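Local coordinates for LPXTG family cell surface protein Fms2 (Enterococcus faecium DO, PDB 5FCE) that probably serves as a cell-wall-anchored adhesin of the enterococcal surface, this chain being its ligand-binding region, at residues Glu2-Val8 / Ile24-Lys30; Val37-Tyr43 / Val54-Leu60; Asp88-Leu92 / Thr103-Pro108. All blocks are in the same frame, centred on the assembly; numbering follows the deposited sequence.

Contact 1. Residues Glu2-Val8 / Ile24-Lys30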
loop_
_atom_site.group_PDB
_atom_site.type_symbol
_atom_site.label_atom_id
_atom_site.label_comp_id
_atom_site.label_asym_id
_atom_site.label_seq_id
_atom_site.Cartn_x
_atom_site.Cartn_y
_atom_site.Cartn_z
ATOM N N GLU A 2 19.926 1.895 9.013
ATOM C CA GLU A 2 19.424 1.702 7.652
ATOM C C GLU A 2 17.921 2.001 7.543
ATOM O O GLU A 2 17.141 1.601 8.409
ATOM C CB GLU A 2 19.708 0.275 7.182
ATOM C CG GLU A 2 20.230 0.211 5.778
ATOM C CD GLU A 2 20.280 -1.197 5.226
ATOM O OE1 GLU A 2 20.817 -2.113 5.902
ATOM O OE2 GLU A 2 19.779 -1.379 4.098
ATOM N N ASN A 3 17.515 2.689 6.478
ATOM C CA ASN A 3 16.105 3.052 6.301
ATOM C C ASN A 3 15.197 1.837 6.109
ATOM O O ASN A 3 15.512 0.938 5.333
ATOM C CB ASN A 3 15.918 3.966 5.082
ATOM C CG ASN A 3 16.504 5.351 5.273
ATOM O OD1 ASN A 3 16.677 5.824 6.399
ATOM N ND2 ASN A 3 16.800 6.019 4.160
ATOM N N LEU A 4 14.062 1.829 6.804
ATOM C CA LEU A 4 13.000 0.854 6.534
ATOM C C LEU A 4 12.505 0.947 5.092
ATOM O O LEU A 4 12.256 2.043 4.587
ATOM C CB LEU A 4 11.819 1.107 7.473
ATOM C CG LEU A 4 10.530 0.323 7.222
ATOM C CD1 LEU A 4 10.714 -1.125 7.610
ATOM C CD2 LEU A 4 9.369 0.953 8.013
ATOM N N SER A 5 12.367 -0.204 4.437
ATOM C CA SER A 5 11.680 -0.289 3.146
ATOM C C SER A 5 10.835 -1.549 3.091
ATOM O O SER A 5 11.035 -2.488 3.872
ATOM C CB SER A 5 12.665 -0.274 1.980
ATOM O OG SER A 5 13.571 -1.347 2.084
ATOM N N PHE A 6 9.893 -1.571 2.152
ATOM C CA PHE A 6 9.016 -2.727 1.963
ATOM C C PHE A 6 9.099 -3.242 0.535
ATOM O O PHE A 6 9.175 -2.457 -0.415
ATOM C CB PHE A 6 7.551 -2.355 2.259
ATOM C CG PHE A 6 7.302 -1.912 3.674
ATOM C CD1 PHE A 6 7.053 -2.845 4.686
ATOM C CD2 PHE A 6 7.305 -0.559 3.998
ATOM C CE1 PHE A 6 6.815 -2.421 6.007
ATOM C CE2 PHE A 6 7.086 -0.136 5.303
ATOM C CZ PHE A 6 6.848 -1.074 6.316
ATOM N N THR A 7 9.078 -4.561 0.379
ATOM C CA THR A 7 8.925 -5.154 -0.943
ATOM C C THR A 7 7.531 -5.763 -0.990
ATOM O O THR A 7 6.944 -6.046 0.054
ATOM C CB THR A 7 10.007 -6.223 -1.198
ATOM O OG1 THR A 7 9.861 -6.782 -2.512
ATOM C CG2 THR A 7 9.866 -7.318 -0.208
ATOM N N VAL A 8 6.991 -5.949 -2.192
ATOM C CA VAL A 8 5.663 -6.528 -2.347
ATOM C C VAL A 8 5.686 -7.504 -3.496
ATOM O O VAL A 8 6.191 -7.171 -4.571
ATOM C CB VAL A 8 4.599 -5.446 -2.661
ATOM C CG1 VAL A 8 3.223 -6.083 -2.907
ATOM C CG2 VAL A 8 4.511 -4.459 -1.539
ATOM N N ILE A 24 -2.836 -5.655 0.711
ATOM C CA ILE A 24 -1.446 -5.605 0.261
ATOM C C ILE A 24 -0.512 -6.218 1.283
ATOM O O ILE A 24 -0.363 -5.699 2.394
ATOM C CB ILE A 24 -0.976 -4.158 0.024
ATOM C CG1 ILE A 24 -1.900 -3.455 -0.963
ATOM C CG2 ILE A 24 0.441 -4.142 -0.511
ATOM C CD1 ILE A 24 -1.706 -1.948 -1.045
ATOM N N PRO A 25 0.145 -7.322 0.906
ATOM C CA PRO A 25 1.121 -7.940 1.802
ATOM C C PRO A 25 2.476 -7.288 1.604
ATOM O O PRO A 25 3.062 -7.400 0.521
ATOM C CB PRO A 25 1.150 -9.405 1.343
ATOM C CG PRO A 25 0.603 -9.401 -0.073
ATOM C CD PRO A 25 0.036 -8.032 -0.380
ATOM N N VAL A 26 2.955 -6.585 2.623
ATOM C CA VAL A 26 4.266 -5.960 2.528
ATOM C C VAL A 26 5.292 -6.728 3.349
ATOM O O VAL A 26 4.972 -7.307 4.387
ATOM C CB VAL A 26 4.233 -4.471 2.955
ATOM C CG1 VAL A 26 3.163 -3.710 2.154
ATOM C CG2 VAL A 26 3.943 -4.341 4.439
ATOM N N LYS A 27 6.521 -6.760 2.854
ATOM C CA LYS A 27 7.621 -7.398 3.583
ATOM C C LYS A 27 8.671 -6.354 3.949
ATOM O O LYS A 27 9.334 -5.785 3.078
ATOM C CB LYS A 27 8.244 -8.528 2.752
ATOM C CG LYS A 27 9.344 -9.300 3.481
ATOM C CD LYS A 27 9.879 -10.497 2.690
ATOM C CE LYS A 27 10.784 -10.073 1.538
ATOM N NZ LYS A 27 11.877 -11.055 1.210
ATOM N N PRO A 28 8.821 -6.076 5.251
ATOM C CA PRO A 28 9.805 -5.065 5.647
ATOM C C PRO A 28 11.223 -5.607 5.580
ATOM O O PRO A 28 11.419 -6.823 5.700
ATOM C CB PRO A 28 9.446 -4.762 7.100
ATOM C CG PRO A 28 8.683 -5.969 7.592
ATOM C CD PRO A 28 8.108 -6.678 6.393
ATOM N N ASN A 29 12.198 -4.720 5.419
ATOM C CA ASN A 29 13.593 -5.139 5.365
ATOM C C ASN A 29 14.227 -5.199 6.751
ATOM O O ASN A 29 15.300 -5.779 6.933
ATOM C CB ASN A 29 14.414 -4.224 4.445
ATOM C CG ASN A 29 14.596 -2.823 5.014
ATOM O OD1 ASN A 29 13.724 -2.308 5.712
ATOM N ND2 ASN A 29 15.731 -2.200 4.708
ATOM N N LYS A 30 13.548 -4.606 7.724
ATOM C CA LYS A 30 14.054 -4.560 9.088
ATOM C C LYS A 30 12.879 -4.565 10.040
ATOM O O LYS A 30 11.740 -4.343 9.623
ATOM C CB LYS A 30 14.905 -3.310 9.292
ATOM C CG LYS A 30 14.146 -2.020 9.090
ATOM C CD LYS A 30 15.060 -0.818 9.250
ATOM C CE LYS A 30 15.661 -0.770 10.650
ATOM N NZ LYS A 30 16.049 0.618 11.034
#
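Glu2 starts an edge pairing, largely through side chains at first: its carbonyl O accepts a hydrogen bond from Lys30 NZ at 3.0 Å. Next, Asn3 O takes Asn29 ND2 (3.2 Å), and Ser5 N gives its hydrogen to Asn29 OD1 (2.8 Å), so the Asn29 amide bonds the backbone of 2-8 on both sides of Leu4, whose CD1 rests on Pro28 CB at 3.9 Å. Ser5 O receives Asn29 N at 3.0 Å. True antiparallel pairing follows. Phe6 faces Pro28 as a non-hydrogen-bonded pair, its ring packing CD1 to Val26 CG2 (3.5 Å) and CE1 to Pro28 CB (3.7 Å). Thr7 and Lys27 exchange both backbone hydrogen bonds, Thr7 N to Lys27 O at 3.0 Å and Lys27 N to Thr7 O at 2.9 Å. Val8 closes the run, CG2 4.0 Å from Val26 CG1. Strand 21-28 pairs here with 6-7 and, in the same mixed sheet, with 14-16 and 71-76; Phe6 meets Trp65 edge-to-face and touches Val94 of strand 91-96.

Contact 2. Residues Val37-Tyr43 / Val54-Leu60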
loop_
_atom_site.group_PDB
_atom_site.type_symbol
_atom_site.label_atom_id
_atom_site.label_comp_id
_atom_site.label_asym_id
_atom_site.label_seq_id
_atom_site.Cartn_x
_atom_site.Cartn_y
_atom_site.Cartn_z
ATOM N N VAL A 37 0.959 4.993 11.867
ATOM C CA VAL A 37 1.312 4.636 10.503
ATOM C C VAL A 37 0.186 5.114 9.577
ATOM O O VAL A 37 -0.979 5.088 9.956
ATOM C CB VAL A 37 1.548 3.113 10.386
ATOM C CG1 VAL A 37 1.673 2.669 8.932
ATOM C CG2 VAL A 37 2.803 2.712 11.165
ATOM N N HIS A 38 0.546 5.600 8.395
ATOM C CA HIS A 38 -0.440 6.050 7.410
ATOM C C HIS A 38 0.013 5.536 6.063
ATOM O O HIS A 38 1.063 5.948 5.567
ATOM C CB HIS A 38 -0.479 7.578 7.385
ATOM C CG HIS A 38 -1.424 8.156 6.376
ATOM N ND1 HIS A 38 -1.298 9.444 5.903
ATOM C CD2 HIS A 38 -2.518 7.636 5.768
ATOM C CE1 HIS A 38 -2.274 9.695 5.048
ATOM N NE2 HIS A 38 -3.023 8.612 4.941
ATOM N N ALA A 39 -0.759 4.632 5.471
ATOM C CA ALA A 39 -0.367 4.044 4.194
ATOM C C ALA A 39 -1.258 4.597 3.092
ATOM O O ALA A 39 -2.481 4.622 3.233
ATOM C CB ALA A 39 -0.459 2.541 4.264
ATOM N N VAL A 40 -0.645 5.069 2.009
ATOM C CA VAL A 40 -1.396 5.719 0.938
ATOM C C VAL A 40 -1.081 5.049 -0.396
ATOM O O VAL A 40 0.080 4.982 -0.805
ATOM C CB VAL A 40 -1.089 7.238 0.848
ATOM C CG1 VAL A 40 -1.845 7.868 -0.319
ATOM C CG2 VAL A 40 -1.459 7.947 2.142
ATOM N N LEU A 41 -2.112 4.533 -1.062
ATOM C CA LEU A 41 -1.946 3.986 -2.406
ATOM C C LEU A 41 -2.209 5.118 -3.404
ATOM O O LEU A 41 -3.239 5.793 -3.328
ATOM C CB LEU A 41 -2.938 2.848 -2.611
ATOM C CG LEU A 41 -2.684 1.751 -3.634
ATOM C CD1 LEU A 41 -1.307 1.132 -3.454
ATOM C CD2 LEU A 41 -3.782 0.694 -3.499
ATOM N N THR A 42 -1.277 5.349 -4.320
ATOM C CA THR A 42 -1.372 6.519 -5.188
ATOM C C THR A 42 -1.016 6.176 -6.629
ATOM O O THR A 42 -0.289 5.208 -6.876
ATOM C CB THR A 42 -0.460 7.659 -4.664
ATOM O OG1 THR A 42 -0.527 8.785 -5.543
ATOM C CG2 THR A 42 0.972 7.183 -4.569
ATOM N N TYR A 43 -1.551 6.937 -7.584
ATOM C CA TYR A 43 -1.055 6.829 -8.954
ATOM C C TYR A 43 -0.219 8.033 -9.390
ATOM O O TYR A 43 0.056 8.221 -10.578
ATOM C CB TYR A 43 -2.172 6.509 -9.957
ATOM C CG TYR A 43 -3.318 7.492 -10.008
ATOM C CD1 TYR A 43 -4.357 7.417 -9.091
ATOM C CD2 TYR A 43 -3.383 8.465 -11.003
ATOM C CE1 TYR A 43 -5.419 8.303 -9.138
ATOM C CE2 TYR A 43 -4.445 9.353 -11.070
ATOM C CZ TYR A 43 -5.457 9.264 -10.134
ATOM O OH TYR A 43 -6.513 10.139 -10.185
ATOM N N VAL A 54 -5.040 9.828 -4.927
ATOM C CA VAL A 54 -5.247 8.762 -3.947
ATOM C C VAL A 54 -6.176 7.663 -4.457
ATOM O O VAL A 54 -7.316 7.919 -4.837
ATOM C CB VAL A 54 -5.780 9.349 -2.620
ATOM C CG1 VAL A 54 -6.031 8.251 -1.590
ATOM C CG2 VAL A 54 -4.779 10.361 -2.080
ATOM N N ILE A 55 -5.679 6.433 -4.449
ATOM C CA ILE A 55 -6.486 5.271 -4.786
ATOM C C ILE A 55 -7.125 4.793 -3.489
ATOM O O ILE A 55 -8.254 4.289 -3.468
ATOM C CB ILE A 55 -5.588 4.184 -5.407
ATOM C CG1 ILE A 55 -5.006 4.687 -6.735
ATOM C CG2 ILE A 55 -6.343 2.857 -5.614
ATOM C CD1 ILE A 55 -3.785 3.872 -7.207
ATOM N N GLY A 56 -6.396 4.969 -2.390
ATOM C CA GLY A 56 -6.949 4.684 -1.080
ATOM C C GLY A 56 -5.909 4.857 0.002
ATOM O O GLY A 56 -4.716 4.972 -0.293
ATOM N N GLU A 57 -6.357 4.874 1.254
ATOM C CA GLU A 57 -5.461 5.099 2.379
ATOM C C GLU A 57 -6.009 4.500 3.668
ATOM O O GLU A 57 -7.209 4.270 3.801
ATOM C CB GLU A 57 -5.189 6.599 2.573
ATOM C CG GLU A 57 -6.430 7.398 2.920
ATOM C CD GLU A 57 -6.183 8.894 2.967
ATOM O OE1 GLU A 57 -5.051 9.318 3.304
ATOM O OE2 GLU A 57 -7.144 9.646 2.680
ATOM N N VAL A 58 -5.122 4.276 4.633
ATOM C CA VAL A 58 -5.537 3.734 5.917
ATOM C C VAL A 58 -4.621 4.292 6.998
ATOM O O VAL A 58 -3.446 4.582 6.745
ATOM C CB VAL A 58 -5.534 2.177 5.916
ATOM C CG1 VAL A 58 -4.121 1.627 5.764
ATOM C CG2 VAL A 58 -6.192 1.631 7.175
ATOM N N TYR A 59 -5.181 4.475 8.188
ATOM C CA TYR A 59 -4.429 4.933 9.351
ATOM C C TYR A 59 -4.383 3.804 10.371
ATOM O O TYR A 59 -5.417 3.200 10.688
ATOM C CB TYR A 59 -5.092 6.170 9.963
ATOM C CG TYR A 59 -5.028 7.406 9.097
ATOM C CD1 TYR A 59 -3.925 8.250 9.140
ATOM C CD2 TYR A 59 -6.074 7.733 8.243
ATOM C CE1 TYR A 59 -3.867 9.385 8.352
ATOM C CE2 TYR A 59 -6.022 8.863 7.451
ATOM C CZ TYR A 59 -4.919 9.683 7.514
ATOM O OH TYR A 59 -4.864 10.812 6.727
ATOM N N LEU A 60 -3.188 3.508 10.869
ATOM C CA LEU A 60 -2.989 2.377 11.763
ATOM C C LEU A 60 -2.268 2.830 13.011
ATOM O O LEU A 60 -1.468 3.776 12.976
ATOM C CB LEU A 60 -2.152 1.299 11.077
ATOM C CG LEU A 60 -2.791 0.665 9.844
ATOM C CD1 LEU A 60 -1.739 -0.079 9.034
ATOM C CD2 LEU A 60 -3.910 -0.277 10.274
#
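A beta hairpin with a classic bulge joins strands 36-42 and 54-60, the latter an outermost strand of the four-stranded antiparallel sheet in this flattened-barrel, ligand-binding region. The axes of 37-42 and 56-60 approach to 4.7 Å, their N-to-C directions 176° apart. Three hydrogen-bonded pairs alternate with three non-hydrogen-bonded ones. Val37 and Leu60 exchange N-to-O bonds of 2.9 Å each way; Ala39 N to Val58 O and Val58 N to Ala39 O are both 3.0 Å; Leu41 N reaches Gly56 O at 2.8 Å. At Leu41 the register slips by one, because Ile55 and Gly56 both face it: Leu41 O accepts Ile55 N at 2.8 Å and, weakly, Gly56 N at 3.4 Å. Beyond the bulge Thr42 stands opposite Val54.

Val37, Ala39, Leu41, Val58 and Leu60 line the face turned to the interior, where Leu41 meets Ile22 and Ile24 of strand 21-28 and Val58 meets Ile73 and Ile75 of strand 71-76. Near the bulge Ile55 adds to the apolar packing, its CG2 4.0 Å from Leu41 CD2 and its CG1 3.7 Å from Tyr43 CD1. The other face carries His38, Val40, Thr42, Val54, Glu57 and Tyr59, and mixes apolar contact, Val40 CG1 to Val54 CG2 at 4.2 Å, with a polar, aromatic cluster. Here the His38 and Tyr59 rings form an offset stack, centroids 3.9 Å apart and planes 14° from parallel. The same imidazole, crossing diagonally to the partner strand, donates a hydrogen bond from His38 NE2 to Glu57 OE1 at 2.7 Å.

Contact 3. Residues Asp88-Leu92 / Thr103-Pro108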
loop_
_atom_site.group_PDB
_atom_site.type_symbol
_atom_site.label_atom_id
_atom_site.label_comp_id
_atom_site.label_asym_id
_atom_site.label_seq_id
_atom_site.Cartn_x
_atom_site.Cartn_y
_atom_site.Cartn_z
ATOM N N ASP A 88 -0.514 4.538 -15.160
ATOM C CA ASP A 88 0.824 4.178 -15.608
ATOM C C ASP A 88 1.696 3.563 -14.514
ATOM O O ASP A 88 2.599 2.769 -14.798
ATOM C CB ASP A 88 1.522 5.394 -16.230
ATOM C CG ASP A 88 0.781 5.937 -17.444
ATOM O OD1 ASP A 88 0.789 5.265 -18.501
ATOM O OD2 ASP A 88 0.197 7.040 -17.339
ATOM N N LYS A 89 1.424 3.930 -13.265
ATOM C CA LYS A 89 2.275 3.527 -12.150
ATOM C C LYS A 89 1.532 3.681 -10.827
ATOM O O LYS A 89 1.008 4.763 -10.525
ATOM C CB LYS A 89 3.516 4.403 -12.117
ATOM C CG LYS A 89 4.529 4.027 -11.053
ATOM C CD LYS A 89 5.653 5.045 -11.028
ATOM C CE LYS A 89 6.771 4.591 -10.129
ATOM N NZ LYS A 89 6.889 5.476 -8.940
ATOM N N VAL A 90 1.485 2.610 -10.041
ATOM C CA VAL A 90 0.840 2.665 -8.733
ATOM C C VAL A 90 1.916 2.494 -7.675
ATOM O O VAL A 90 2.691 1.539 -7.736
ATOM C CB VAL A 90 -0.224 1.560 -8.576
ATOM C CG1 VAL A 90 -0.795 1.558 -7.159
ATOM C CG2 VAL A 90 -1.335 1.735 -9.599
ATOM N N ASP A 91 1.978 3.423 -6.724
ATOM C CA ASP A 91 2.941 3.329 -5.631
ATOM C C ASP A 91 2.223 3.219 -4.293
ATOM O O ASP A 91 1.078 3.678 -4.154
ATOM C CB ASP A 91 3.851 4.565 -5.576
ATOM C CG ASP A 91 4.729 4.720 -6.804
ATOM O OD1 ASP A 91 5.041 3.714 -7.466
ATOM O OD2 ASP A 91 5.116 5.870 -7.109
ATOM N N LEU A 92 2.903 2.617 -3.316
ATOM C CA LEU A 92 2.442 2.625 -1.928
ATOM C C LEU A 92 3.407 3.451 -1.093
ATOM O O LEU A 92 4.608 3.180 -1.067
ATOM C CB LEU A 92 2.366 1.198 -1.369
ATOM C CG LEU A 92 1.922 1.079 0.092
ATOM C CD1 LEU A 92 0.414 1.386 0.247
ATOM C CD2 LEU A 92 2.284 -0.307 0.665
ATOM N N THR A 103 7.206 2.217 -1.791
ATOM C CA THR A 103 7.362 0.997 -2.570
ATOM C C THR A 103 6.732 1.276 -3.923
ATOM O O THR A 103 5.535 1.567 -3.999
ATOM C CB THR A 103 6.633 -0.177 -1.909
ATOM O OG1 THR A 103 7.113 -0.341 -0.572
ATOM C CG2 THR A 103 6.835 -1.467 -2.690
ATOM N N GLU A 104 7.535 1.204 -4.982
ATOM C CA GLU A 104 7.114 1.650 -6.304
ATOM C C GLU A 104 6.575 0.520 -7.167
ATOM O O GLU A 104 6.957 -0.637 -6.993
ATOM C CB GLU A 104 8.276 2.314 -7.043
ATOM C CG GLU A 104 8.734 3.647 -6.445
ATOM C CD GLU A 104 9.901 4.245 -7.215
ATOM O OE1 GLU A 104 9.661 4.941 -8.225
ATOM O OE2 GLU A 104 11.063 4.005 -6.820
ATOM N N ASN A 105 5.689 0.887 -8.089
ATOM C CA ASN A 105 5.275 0.037 -9.209
ATOM C C ASN A 105 4.564 -1.254 -8.803
ATOM O O ASN A 105 5.079 -2.363 -9.025
ATOM C CB ASN A 105 6.465 -0.255 -10.139
ATOM C CG ASN A 105 6.027 -0.709 -11.519
ATOM O OD1 ASN A 105 4.972 -0.300 -12.013
ATOM N ND2 ASN A 105 6.829 -1.566 -12.148
ATOM N N LEU A 106 3.362 -1.103 -8.247
ATOM C CA LEU A 106 2.640 -2.238 -7.694
ATOM C C LEU A 106 1.915 -3.069 -8.758
ATOM O O LEU A 106 1.379 -4.120 -8.439
ATOM C CB LEU A 106 1.676 -1.804 -6.583
ATOM C CG LEU A 106 2.298 -1.811 -5.183
ATOM C CD1 LEU A 106 3.635 -1.131 -5.145
ATOM C CD2 LEU A 106 1.359 -1.168 -4.186
ATOM N N LYS A 107 1.926 -2.591 -10.004
ATOM C CA LYS A 107 1.509 -3.387 -11.172
ATOM C C LYS A 107 0.111 -4.009 -11.048
ATOM O O LYS A 107 -0.030 -5.235 -10.968
ATOM C CB LYS A 107 2.545 -4.479 -11.468
ATOM C CG LYS A 107 3.963 -3.946 -11.646
ATOM C CD LYS A 107 4.879 -5.051 -12.121
ATOM C CE LYS A 107 6.256 -4.942 -11.500
ATOM N NZ LYS A 107 7.113 -6.065 -11.992
ATOM N N PRO A 108 -0.933 -3.161 -11.051
ATOM C CA PRO A 108 -2.305 -3.631 -10.824
ATOM C C PRO A 108 -2.785 -4.689 -11.838
ATOM O O PRO A 108 -3.672 -5.472 -11.514
ATOM C CB PRO A 108 -3.146 -2.343 -10.901
ATOM C CG PRO A 108 -2.307 -1.359 -11.639
ATOM C CD PRO A 108 -0.870 -1.710 -11.303
HETATM O O HOH W 1 2.390 -0.091 -11.241
#
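Val90 lays its side chain over Leu106 and Pro108, CG1 lying 4.2 Å from Leu106 CB and CG2 3.8 Å from Pro108 CG. This is the open end of the beta hairpin of strands 91-96 and 99-103, and the chain after Thr103 leaves the sheet as a loop. The last regular pair is Leu92 with Thr103, which exchange two backbone hydrogen bonds, Leu92 N to Thr103 O and Thr103 N to Leu92 O, both 2.9 Å. Past it the hydrogen bonding changes: Asn105 N turns to a side chain, Asp91 OD1, at 3.0 Å, and Leu106 N goes to Val90 O at 2.8 Å. Asn105, with phi and psi both positive, bends the loop here. Leu106 CD2 then packs on Leu92 CB at 3.8 Å, and Leu41 of strand 36-42 touches Val90, Leu92 and Leu106 alike. Ile84 of helix 81-85 touches Val90 and Pro108. Away from this apolar cluster, Lys89 NZ bridges two carboxylates in a salt-bridge network, Asp91 OD2 at 2.6 Å and Glu104 OE1 at 2.9 Å. Where the backbones part, a water fills in, accepting from Val90 N (3.1 Å) and Lys107 N (2.8 Å) and donating to Asn105 OD1 (2.7 Å).

Contacts 2 and 3 belong to one four-stranded sheet, meeting through its neighbouring strands 36-42 and 91-96, where Asp91 N lies 2.9 Å from Thr42 O. Contact 1 belongs to another sheet that packs against this one: Ile24 CD1 touches Leu41 CD1 at 3.9 Å, and Val26 CG1 touches Leu92 CD2 at 3.8 Å. Thr103 OG1 to Phe6 O, 3.0 Å and probably a hydrogen bond, joins contacts 1 and 3. Contact 3 is the most buried; contacts 1 and 2 are partly buried. Regular backbone pairing dominates contact 2, whereas Asn29 and Lys30 side chains extend contact 1, and in contact 3 the Asp91 side chain, a bridging water and a Lys89-Asp91-Glu104 salt-bridge network take over where regular pairing ends.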